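Local atomic coordinates of xylosidase (Xanthomonas axonopodis pv. citri, PDB entry 6XN2), a protein that probably hydrolyses beta-1,4-linked xylose units as a family 43 glycoside hydrolase, and binds beta-D-xylopyranose and a calcium ion. Residues Pro208-Pro217 / Pro245-Phe255; Ala123-Tyr132 / Arg221-Leu229. All coordinates share one frame; numbering follows the deposited sequence.

Interaction 1. Residues Pro208-Pro217 / Pro245-Phe255; sequences PVGDAPALGP and PLRADDHARRF
A248, F255 and A214 bury the most surface between 208-217 and 245-255, and each is met differently. The methyl of A248 sits among backbone oxygens of the other loop, its CB 3.2 Å from both P208 O and A212 O, while its amide donates to the latter oxygen (N to O 2.8 Å). Close by, A214 N reaches L246 O at 2.9 Å with an N-H...O angle of 170°, and D249 N donates to G210 O. The A248 and A214 bonds flank a single beta bridge between P213 and R247. A214 CB then turns to the aliphatic start of R254, 3.5 Å from its CB. F255 offers a ring face: with CG anti to the backbone N (chi1 171°), the ring lies under P217, whose CD stands 3.8 Å from the centroid and 15° off the normal, a CH-pi contact. On the exposed side, R247 grips the D249 carboxylate side-on through NE and NH2 in a salt bridge, and D211 CB lies over one guanidinium face. In the five-bladed beta-propeller of family 43, strand 234-239 borders both loops, with backbone hydrogen bonds pairing P217 with V236 and L246 with I238, and 245-255 runs from that blade to strand 257-264 of the next.

Interaction 2. Residues Ala123-Tyr132 / Arg221-Leu229; sequences AQRNGKTYLY and RLHERMIDL
Apolar contacts between 123-132 and 221-229 centre on M226, which buries the most surface here. Its CB stands over the middle of the Y130 ring, 3.5 Å from the centroid and 10° off the normal, a CH-pi contact. The sulfur lies obliquely to the same ring, SD 5.3 Å from its centroid, as a Met-aromatic contact. Bends at chi2 and chi3 fold the chain back, so that CE ends 3.6 Å from A123 CB. I227 CG2 approaches Y130 CE2 obliquely, and L222 CD1 comes to the hydroxyl end of Y132.

One direct hydrogen bond joins the segments: Y132 OH donates to M226 O at 2.7 Å, with the donor tilted 23° from the carbonyl plane. A water near Y130 OH and N126 OD1 reaches E224 O only weakly, so this second polar link is doubtful.

Among the charged side chains, R125 runs extended past E224, laying one guanidinium face against E224 CB. The charged ends do not meet, R125 NH2 being 4.9 Å from E224 OE1; NH2 instead donates to N126 OD1, 3.0 Å away and near the guanidinium plane.

This chemistry implies a chiefly hydrophobic joint between neighbouring propeller blades, packing the hairpin of one, with its type I' turn at R125-K128, against the loop after strand 218-221 of the next. The phenol of Y132 satisfies the carbonyl of buried M226, and polar groups gather toward the exposed turn.

Interactions 1 and 2 both lie toward the periphery, their centres about 19 and 17 Å from the centre of the chain, and both mix buried with exposed residues. Strand 218-221 relates them: 208-217 leads into it and 221-229 leaves from its end, yet the contact centres are 31 Å apart. Interaction 1 pairs two irregular loops beside strand 234-239, and backbone amides and carbonyls do much of the joining, helped by bridging waters. Interaction 2 instead brings a loop of the blade holding 218-221 and 234-239 against a hairpin of the blade holding 121-125 and 128-136, so side chains dominate and direct polar linkage falls to a tyrosine hydroxyl.

Interaction 1. Residues Pro208-Pro217 / Pro245-Phe255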
loop_
_atom_site.group_PDB
_atom_site.type_symbol
_atom_site.label_atom_id
_atom_site.label_comp_id
_atom_site.label_asym_id
_atom_site.label_seq_id
_atom_site.Cartn_x
_atom_site.Cartn_y
_atom_site.Cartn_z
ATOM N N PRO A 208 -0.753 -14.268 15.873
ATOM C CA PRO A 208 0.194 -15.089 16.599
ATOM C C PRO A 208 1.035 -14.279 17.584
ATOM O O PRO A 208 1.200 -13.112 17.404
ATOM C CB PRO A 208 1.067 -15.656 15.504
ATOM C CG PRO A 208 0.865 -14.785 14.352
ATOM C CD PRO A 208 -0.486 -14.252 14.438
ATOM N N VAL A 209 1.569 -14.928 18.598
ATOM C CA VAL A 209 2.373 -14.252 19.596
ATOM C C VAL A 209 3.670 -14.940 19.893
ATOM O O VAL A 209 3.853 -16.068 19.556
ATOM C CB VAL A 209 1.626 -14.139 20.945
ATOM C CG1 VAL A 209 0.391 -13.296 20.808
ATOM C CG2 VAL A 209 1.263 -15.497 21.476
ATOM N N GLY A 210 4.584 -14.198 20.496
ATOM C CA GLY A 210 5.839 -14.766 20.950
ATOM C C GLY A 210 6.694 -15.319 19.835
ATOM O O GLY A 210 6.965 -14.618 18.859
ATOM N N ASP A 211 7.110 -16.569 19.981
ATOM C CA ASP A 211 7.965 -17.265 19.044
ATOM C C ASP A 211 7.303 -17.818 17.817
ATOM O O ASP A 211 7.942 -18.322 16.975
ATOM C CB ASP A 211 8.792 -18.347 19.720
ATOM C CG ASP A 211 7.975 -19.476 20.255
ATOM O OD1 ASP A 211 6.871 -19.267 20.642
ATOM O OD2 ASP A 211 8.480 -20.574 20.295
ATOM N N ALA A 212 6.003 -17.750 17.770
ATOM C CA ALA A 212 5.269 -18.184 16.586
ATOM C C ALA A 212 5.586 -17.240 15.438
ATOM O O ALA A 212 5.724 -16.037 15.652
ATOM C CB ALA A 212 3.776 -18.217 16.853
ATOM N N PRO A 213 5.703 -17.768 14.243
ATOM C CA PRO A 213 6.019 -16.888 13.144
ATOM C C PRO A 213 4.987 -15.831 12.946
ATOM O O PRO A 213 3.849 -16.113 12.982
ATOM C CB PRO A 213 5.985 -17.819 11.943
ATOM C CG PRO A 213 6.310 -19.128 12.488
ATOM C CD PRO A 213 5.757 -19.174 13.860
ATOM N N ALA A 214 5.398 -14.631 12.635
ATOM C CA ALA A 214 4.436 -13.609 12.356
ATOM C C ALA A 214 3.736 -13.895 11.045
ATOM O O ALA A 214 4.275 -14.477 10.155
ATOM C CB ALA A 214 5.097 -12.261 12.282
ATOM N N LEU A 215 2.539 -13.399 10.924
ATOM C CA LEU A 215 1.814 -13.544 9.674
ATOM C C LEU A 215 2.479 -12.685 8.609
ATOM O O LEU A 215 3.034 -11.625 8.915
ATOM C CB LEU A 215 0.348 -13.141 9.849
ATOM C CG LEU A 215 -0.447 -13.978 10.848
ATOM C CD1 LEU A 215 -1.803 -13.374 11.069
ATOM C CD2 LEU A 215 -0.571 -15.405 10.349
ATOM N N GLY A 216 2.432 -13.162 7.367
ATOM C CA GLY A 216 2.936 -12.416 6.232
ATOM C C GLY A 216 1.799 -12.019 5.315
ATOM O O GLY A 216 0.665 -12.472 5.486
ATOM N N PRO A 217 2.091 -11.168 4.326
ATOM C CA PRO A 217 1.053 -10.824 3.349
ATOM C C PRO A 217 0.691 -12.040 2.499
ATOM O O PRO A 217 1.395 -13.047 2.538
ATOM C CB PRO A 217 1.710 -9.723 2.509
ATOM C CG PRO A 217 3.187 -10.011 2.611
ATOM C CD PRO A 217 3.398 -10.565 4.001
ATOM N N PRO A 245 12.109 -17.283 9.777
ATOM C CA PRO A 245 10.946 -16.417 9.640
ATOM C C PRO A 245 10.803 -15.428 10.771
ATOM O O PRO A 245 11.056 -15.752 11.898
ATOM C CB PRO A 245 9.800 -17.399 9.670
ATOM C CG PRO A 245 10.370 -18.610 9.067
ATOM C CD PRO A 245 11.740 -18.688 9.610
ATOM N N LEU A 246 10.335 -14.239 10.474
ATOM C CA LEU A 246 10.187 -13.254 11.505
ATOM C C LEU A 246 9.204 -13.693 12.561
ATOM O O LEU A 246 8.217 -14.271 12.276
ATOM C CB LEU A 246 9.821 -11.909 10.933
ATOM C CG LEU A 246 10.841 -11.259 10.007
ATOM C CD1 LEU A 246 10.420 -9.908 9.497
ATOM C CD2 LEU A 246 12.197 -11.147 10.639
ATOM N N ARG A 247 9.506 -13.386 13.802
ATOM C CA ARG A 247 8.685 -13.765 14.916
ATOM C C ARG A 247 7.574 -12.798 15.174
ATOM O O ARG A 247 7.688 -11.655 14.916
ATOM C CB ARG A 247 9.514 -13.843 16.184
ATOM C CG ARG A 247 10.463 -14.996 16.272
ATOM C CD ARG A 247 11.531 -14.722 17.307
ATOM N NE ARG A 247 11.004 -14.576 18.635
ATOM C CZ ARG A 247 11.153 -15.465 19.596
ATOM N NH1 ARG A 247 11.802 -16.562 19.361
ATOM N NH2 ARG A 247 10.646 -15.255 20.772
ATOM N N ALA A 248 6.505 -13.302 15.737
ATOM C CA ALA A 248 5.368 -12.504 16.049
ATOM C C ALA A 248 5.671 -11.424 17.022
ATOM O O ALA A 248 5.071 -10.421 16.988
ATOM C CB ALA A 248 4.288 -13.346 16.600
ATOM N N ASP A 249 6.633 -11.663 17.881
ATOM C CA ASP A 249 7.027 -10.679 18.855
ATOM C C ASP A 249 8.088 -9.690 18.377
ATOM O O ASP A 249 8.571 -8.924 19.141
ATOM C CB ASP A 249 7.409 -11.317 20.184
ATOM C CG ASP A 249 8.532 -12.268 20.076
ATOM O OD1 ASP A 249 9.222 -12.292 19.072
ATOM O OD2 ASP A 249 8.732 -12.997 21.028
ATOM N N ASP A 250 8.417 -9.732 17.100
ATOM C CA ASP A 250 9.370 -8.850 16.492
ATOM C C ASP A 250 8.639 -7.750 15.768
ATOM O O ASP A 250 8.662 -7.688 14.600
ATOM C CB ASP A 250 10.261 -9.611 15.534
ATOM C CG ASP A 250 11.391 -8.798 15.019
ATOM O OD1 ASP A 250 11.499 -7.664 15.386
ATOM O OD2 ASP A 250 12.165 -9.282 14.234
ATOM N N HIS A 251 8.057 -6.816 16.501
ATOM C CA HIS A 251 7.308 -5.719 15.909
ATOM C C HIS A 251 8.128 -4.664 15.155
ATOM O O HIS A 251 7.589 -3.895 14.447
ATOM C CB HIS A 251 6.407 -5.037 16.921
ATOM C CG HIS A 251 5.387 -5.932 17.526
ATOM N ND1 HIS A 251 4.277 -5.464 18.164
ATOM C CD2 HIS A 251 5.305 -7.272 17.581
ATOM C CE1 HIS A 251 3.559 -6.474 18.597
ATOM N NE2 HIS A 251 4.166 -7.581 18.259
ATOM N N ALA A 252 9.430 -4.663 15.336
ATOM C CA ALA A 252 10.326 -3.799 14.642
ATOM C C ALA A 252 10.421 -4.188 13.185
ATOM O O ALA A 252 10.592 -3.358 12.372
ATOM C CB ALA A 252 11.674 -3.887 15.268
ATOM N N ARG A 253 10.275 -5.465 12.874
ATOM C CA ARG A 253 10.388 -5.935 11.511
ATOM C C ARG A 253 9.219 -6.702 10.881
ATOM O O ARG A 253 9.090 -6.709 9.706
ATOM C CB ARG A 253 11.641 -6.790 11.390
ATOM C CG ARG A 253 12.892 -6.167 11.948
ATOM C CD ARG A 253 14.105 -7.017 11.719
ATOM N NE ARG A 253 14.105 -8.161 12.584
ATOM C CZ ARG A 253 15.042 -9.078 12.594
ATOM N NH1 ARG A 253 16.059 -8.979 11.792
ATOM N NH2 ARG A 253 14.950 -10.083 13.408
ATOM N N ARG A 254 8.400 -7.357 11.690
ATOM C CA ARG A 254 7.321 -8.202 11.131
ATOM C C ARG A 254 6.273 -7.373 10.388
ATOM O O ARG A 254 6.015 -6.263 10.765
ATOM C CB ARG A 254 6.691 -9.100 12.193
ATOM C CG ARG A 254 5.880 -8.369 13.242
ATOM C CD ARG A 254 4.464 -8.128 12.858
ATOM N NE ARG A 254 3.756 -7.425 13.899
ATOM C CZ ARG A 254 3.778 -6.120 14.049
ATOM N NH1 ARG A 254 4.485 -5.378 13.228
ATOM N NH2 ARG A 254 3.099 -5.552 15.011
ATOM N N PHE A 255 5.684 -7.978 9.369
ATOM C CA PHE A 255 4.659 -7.374 8.549
ATOM C C PHE A 255 3.405 -6.953 9.291
ATOM O O PHE A 255 2.918 -7.670 10.077
ATOM C CB PHE A 255 4.312 -8.332 7.414
ATOM C CG PHE A 255 3.123 -7.921 6.617
ATOM C CD1 PHE A 255 3.243 -7.026 5.607
ATOM C CD2 PHE A 255 1.894 -8.417 6.906
ATOM C CE1 PHE A 255 2.170 -6.633 4.881
ATOM C CE2 PHE A 255 0.805 -8.027 6.184
ATOM C CZ PHE A 255 0.947 -7.125 5.169
HETATM O O HOH W 1 7.172 -14.949 9.801
HETATM O O HOH W 2 6.074 -10.918 9.002
HETATM O O HOH W 3 1.851 -10.026 10.787
#

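Interaction 2. Residues Ala123-Tyr132 / Arg221-Leu229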
loop_
_atom_site.group_PDB
_atom_site.type_symbol
_atom_site.label_atom_id
_atom_site.label_comp_id
_atom_site.label_asym_id
_atom_site.label_seq_id
_atom_site.Cartn_x
_atom_site.Cartn_y
_atom_site.Cartn_z
ATOM N N ALA A 123 -3.816 -1.594 -12.031
ATOM C CA ALA A 123 -3.040 -2.370 -12.983
ATOM C C ALA A 123 -3.600 -2.173 -14.382
ATOM O O ALA A 123 -4.755 -1.773 -14.547
ATOM C CB ALA A 123 -3.046 -3.852 -12.613
ATOM N N GLN A 124 -2.781 -2.450 -15.391
ATOM C CA GLN A 124 -3.243 -2.398 -16.769
ATOM C C GLN A 124 -2.956 -3.702 -17.493
ATOM O O GLN A 124 -1.933 -4.349 -17.266
ATOM C CB GLN A 124 -2.594 -1.236 -17.523
ATOM C CG GLN A 124 -3.035 0.145 -17.057
ATOM C CD GLN A 124 -2.636 1.237 -18.029
ATOM O OE1 GLN A 124 -1.543 1.211 -18.595
ATOM N NE2 GLN A 124 -3.526 2.198 -18.238
ATOM N N ARG A 125 -3.864 -4.045 -18.386
ATOM C CA ARG A 125 -3.759 -5.191 -19.246
ATOM C C ARG A 125 -4.805 -5.075 -20.324
ATOM O O ARG A 125 -5.865 -4.625 -20.090
ATOM C CB ARG A 125 -3.908 -6.523 -18.533
ATOM C CG ARG A 125 -3.143 -7.660 -19.182
ATOM C CD ARG A 125 -3.470 -8.980 -18.542
ATOM N NE ARG A 125 -2.572 -10.046 -18.904
ATOM C CZ ARG A 125 -2.727 -10.829 -19.962
ATOM N NH1 ARG A 125 -1.866 -11.788 -20.196
ATOM N NH2 ARG A 125 -3.739 -10.662 -20.787
ATOM N N ASN A 126 -4.431 -5.470 -21.516
ATOM C CA ASN A 126 -5.304 -5.480 -22.672
ATOM C C ASN A 126 -6.003 -4.173 -22.930
ATOM O O ASN A 126 -7.103 -4.165 -23.341
ATOM C CB ASN A 126 -6.315 -6.614 -22.554
ATOM C CG ASN A 126 -5.677 -7.950 -22.303
ATOM O OD1 ASN A 126 -5.755 -8.497 -21.231
ATOM N ND2 ASN A 126 -5.068 -8.483 -23.315
ATOM N N GLY A 127 -5.336 -3.061 -22.684
ATOM C CA GLY A 127 -5.917 -1.744 -22.903
ATOM C C GLY A 127 -6.884 -1.299 -21.821
ATOM O O GLY A 127 -7.420 -0.191 -21.870
ATOM N N LYS A 128 -7.101 -2.166 -20.839
ATOM C CA LYS A 128 -7.988 -1.866 -19.725
ATOM C C LYS A 128 -7.165 -1.436 -18.528
ATOM O O LYS A 128 -6.003 -1.804 -18.411
ATOM C CB LYS A 128 -8.834 -3.084 -19.354
ATOM C CG LYS A 128 -9.623 -3.682 -20.524
ATOM C CD LYS A 128 -10.807 -2.814 -20.879
ATOM C CE LYS A 128 -11.494 -3.330 -22.134
ATOM N NZ LYS A 128 -12.739 -2.554 -22.453
ATOM N N THR A 129 -7.768 -0.707 -17.620
ATOM C CA THR A 129 -7.158 -0.342 -16.365
ATOM C C THR A 129 -8.058 -0.911 -15.291
ATOM O O THR A 129 -9.238 -0.789 -15.355
ATOM C CB THR A 129 -7.022 1.172 -16.158
ATOM O OG1 THR A 129 -6.301 1.740 -17.224
ATOM C CG2 THR A 129 -6.300 1.478 -14.877
ATOM N N TYR A 130 -7.467 -1.557 -14.316
ATOM C CA TYR A 130 -8.208 -2.152 -13.245
ATOM C C TYR A 130 -7.908 -1.474 -11.935
ATOM O O TYR A 130 -6.808 -1.274 -11.643
ATOM C CB TYR A 130 -7.891 -3.634 -13.146
ATOM C CG TYR A 130 -8.176 -4.382 -14.411
ATOM C CD1 TYR A 130 -7.251 -4.469 -15.391
ATOM C CD2 TYR A 130 -9.368 -4.971 -14.623
ATOM C CE1 TYR A 130 -7.508 -5.137 -16.559
ATOM C CE2 TYR A 130 -9.635 -5.638 -15.786
ATOM C CZ TYR A 130 -8.699 -5.713 -16.746
ATOM O OH TYR A 130 -8.942 -6.357 -17.888
ATOM N N LEU A 131 -8.930 -1.128 -11.173
ATOM C CA LEU A 131 -8.765 -0.512 -9.878
ATOM C C LEU A 131 -9.072 -1.524 -8.802
ATOM O O LEU A 131 -10.151 -1.949 -8.692
ATOM C CB LEU A 131 -9.643 0.724 -9.731
ATOM C CG LEU A 131 -9.527 1.559 -8.461
ATOM C CD1 LEU A 131 -8.136 2.067 -8.277
ATOM C CD2 LEU A 131 -10.457 2.729 -8.482
ATOM N N TYR A 132 -8.067 -1.937 -8.059
ATOM C CA TYR A 132 -8.234 -2.901 -6.975
ATOM C C TYR A 132 -8.410 -2.165 -5.658
ATOM O O TYR A 132 -7.646 -1.255 -5.359
ATOM C CB TYR A 132 -7.029 -3.843 -6.895
ATOM C CG TYR A 132 -6.826 -4.624 -8.156
ATOM C CD1 TYR A 132 -6.167 -4.063 -9.244
ATOM C CD2 TYR A 132 -7.312 -5.923 -8.272
ATOM C CE1 TYR A 132 -5.995 -4.776 -10.415
ATOM C CE2 TYR A 132 -7.146 -6.645 -9.437
ATOM C CZ TYR A 132 -6.487 -6.068 -10.503
ATOM O OH TYR A 132 -6.317 -6.782 -11.661
ATOM N N ARG A 221 -1.102 -15.085 -8.071
ATOM C CA ARG A 221 -1.020 -14.662 -9.448
ATOM C C ARG A 221 -2.427 -14.384 -9.940
ATOM O O ARG A 221 -3.355 -15.061 -9.625
ATOM C CB ARG A 221 -0.346 -15.711 -10.345
ATOM C CG ARG A 221 -0.136 -15.245 -11.763
ATOM C CD ARG A 221 0.550 -16.230 -12.654
ATOM N NE ARG A 221 -0.263 -17.385 -12.965
ATOM C CZ ARG A 221 -1.177 -17.426 -13.932
ATOM N NH1 ARG A 221 -1.434 -16.361 -14.674
ATOM N NH2 ARG A 221 -1.862 -18.535 -14.132
ATOM N N LEU A 222 -2.558 -13.345 -10.723
ATOM C CA LEU A 222 -3.814 -12.998 -11.258
ATOM C C LEU A 222 -4.075 -13.705 -12.573
ATOM O O LEU A 222 -3.206 -13.941 -13.332
ATOM C CB LEU A 222 -3.871 -11.491 -11.502
ATOM C CG LEU A 222 -4.030 -10.601 -10.284
ATOM C CD1 LEU A 222 -3.828 -9.157 -10.632
ATOM C CD2 LEU A 222 -5.359 -10.784 -9.628
ATOM N N HIS A 223 -5.340 -13.959 -12.806
ATOM C CA HIS A 223 -5.765 -14.544 -14.086
ATOM C C HIS A 223 -5.563 -13.474 -15.156
ATOM O O HIS A 223 -5.685 -12.295 -14.895
ATOM C CB HIS A 223 -7.220 -14.995 -13.964
ATOM C CG HIS A 223 -7.732 -15.829 -15.087
ATOM N ND1 HIS A 223 -8.196 -15.289 -16.251
ATOM C CD2 HIS A 223 -7.880 -17.156 -15.214
ATOM C CE1 HIS A 223 -8.579 -16.245 -17.055
ATOM N NE2 HIS A 223 -8.414 -17.386 -16.441
ATOM N N GLU A 224 -5.444 -13.901 -16.402
ATOM C CA GLU A 224 -5.328 -13.002 -17.526
ATOM C C GLU A 224 -6.489 -12.029 -17.652
ATOM O O GLU A 224 -6.351 -10.969 -18.149
ATOM C CB GLU A 224 -5.140 -13.784 -18.827
ATOM C CG GLU A 224 -6.356 -14.591 -19.215
ATOM C CD GLU A 224 -6.125 -15.560 -20.363
ATOM O OE1 GLU A 224 -5.353 -15.244 -21.279
ATOM O OE2 GLU A 224 -6.738 -16.627 -20.355
ATOM N N ARG A 225 -7.695 -12.387 -17.213
ATOM C CA ARG A 225 -8.876 -11.495 -17.206
ATOM C C ARG A 225 -8.800 -10.432 -16.096
ATOM O O ARG A 225 -9.668 -9.618 -16.085
ATOM C CB ARG A 225 -10.146 -12.325 -17.081
ATOM C CG ARG A 225 -10.406 -12.822 -15.676
ATOM C CD ARG A 225 -11.534 -13.818 -15.665
ATOM N NE ARG A 225 -12.738 -13.301 -16.266
ATOM C CZ ARG A 225 -13.948 -13.741 -16.015
ATOM N NH1 ARG A 225 -14.130 -14.694 -15.130
ATOM N NH2 ARG A 225 -14.977 -13.216 -16.632
ATOM N N MET A 226 -7.850 -10.545 -15.163
ATOM C CA MET A 226 -7.517 -9.592 -14.132
ATOM C C MET A 226 -8.465 -9.388 -13.014
ATOM O O MET A 226 -8.118 -8.806 -12.041
ATOM C CB MET A 226 -7.132 -8.241 -14.726
ATOM C CG MET A 226 -5.988 -8.296 -15.689
ATOM S SD MET A 226 -4.452 -8.528 -14.836
ATOM C CE MET A 226 -4.194 -6.854 -14.297
ATOM N N ILE A 227 -9.663 -9.886 -13.150
ATOM C CA ILE A 227 -10.645 -9.659 -12.092
ATOM C C ILE A 227 -10.820 -10.906 -11.212
ATOM O O ILE A 227 -11.614 -10.906 -10.270
ATOM C CB ILE A 227 -12.003 -9.236 -12.675
ATOM C CG1 ILE A 227 -12.596 -10.369 -13.512
ATOM C CG2 ILE A 227 -11.856 -7.969 -13.509
ATOM C CD1 ILE A 227 -13.946 -10.035 -14.074
ATOM N N ASP A 228 -10.009 -11.910 -11.484
ATOM C CA ASP A 228 -10.027 -13.146 -10.679
ATOM C C ASP A 228 -8.598 -13.587 -10.406
ATOM O O ASP A 228 -7.751 -13.296 -11.187
ATOM C CB ASP A 228 -10.713 -14.287 -11.420
ATOM C CG ASP A 228 -12.189 -14.077 -11.620
ATOM O OD1 ASP A 228 -12.848 -13.712 -10.693
ATOM O OD2 ASP A 228 -12.644 -14.317 -12.698
ATOM N N LEU A 229 -8.384 -14.289 -9.310
ATOM C CA LEU A 229 -7.094 -14.843 -9.046
ATOM C C LEU A 229 -6.925 -16.059 -9.920
ATOM O O LEU A 229 -7.860 -16.697 -10.252
ATOM C CB LEU A 229 -6.972 -15.301 -7.607
ATOM C CG LEU A 229 -7.398 -14.358 -6.521
ATOM C CD1 LEU A 229 -7.071 -14.991 -5.202
ATOM C CD2 LEU A 229 -6.671 -13.067 -6.682
HETATM O O HOH W 4 -7.137 -7.878 -19.193
#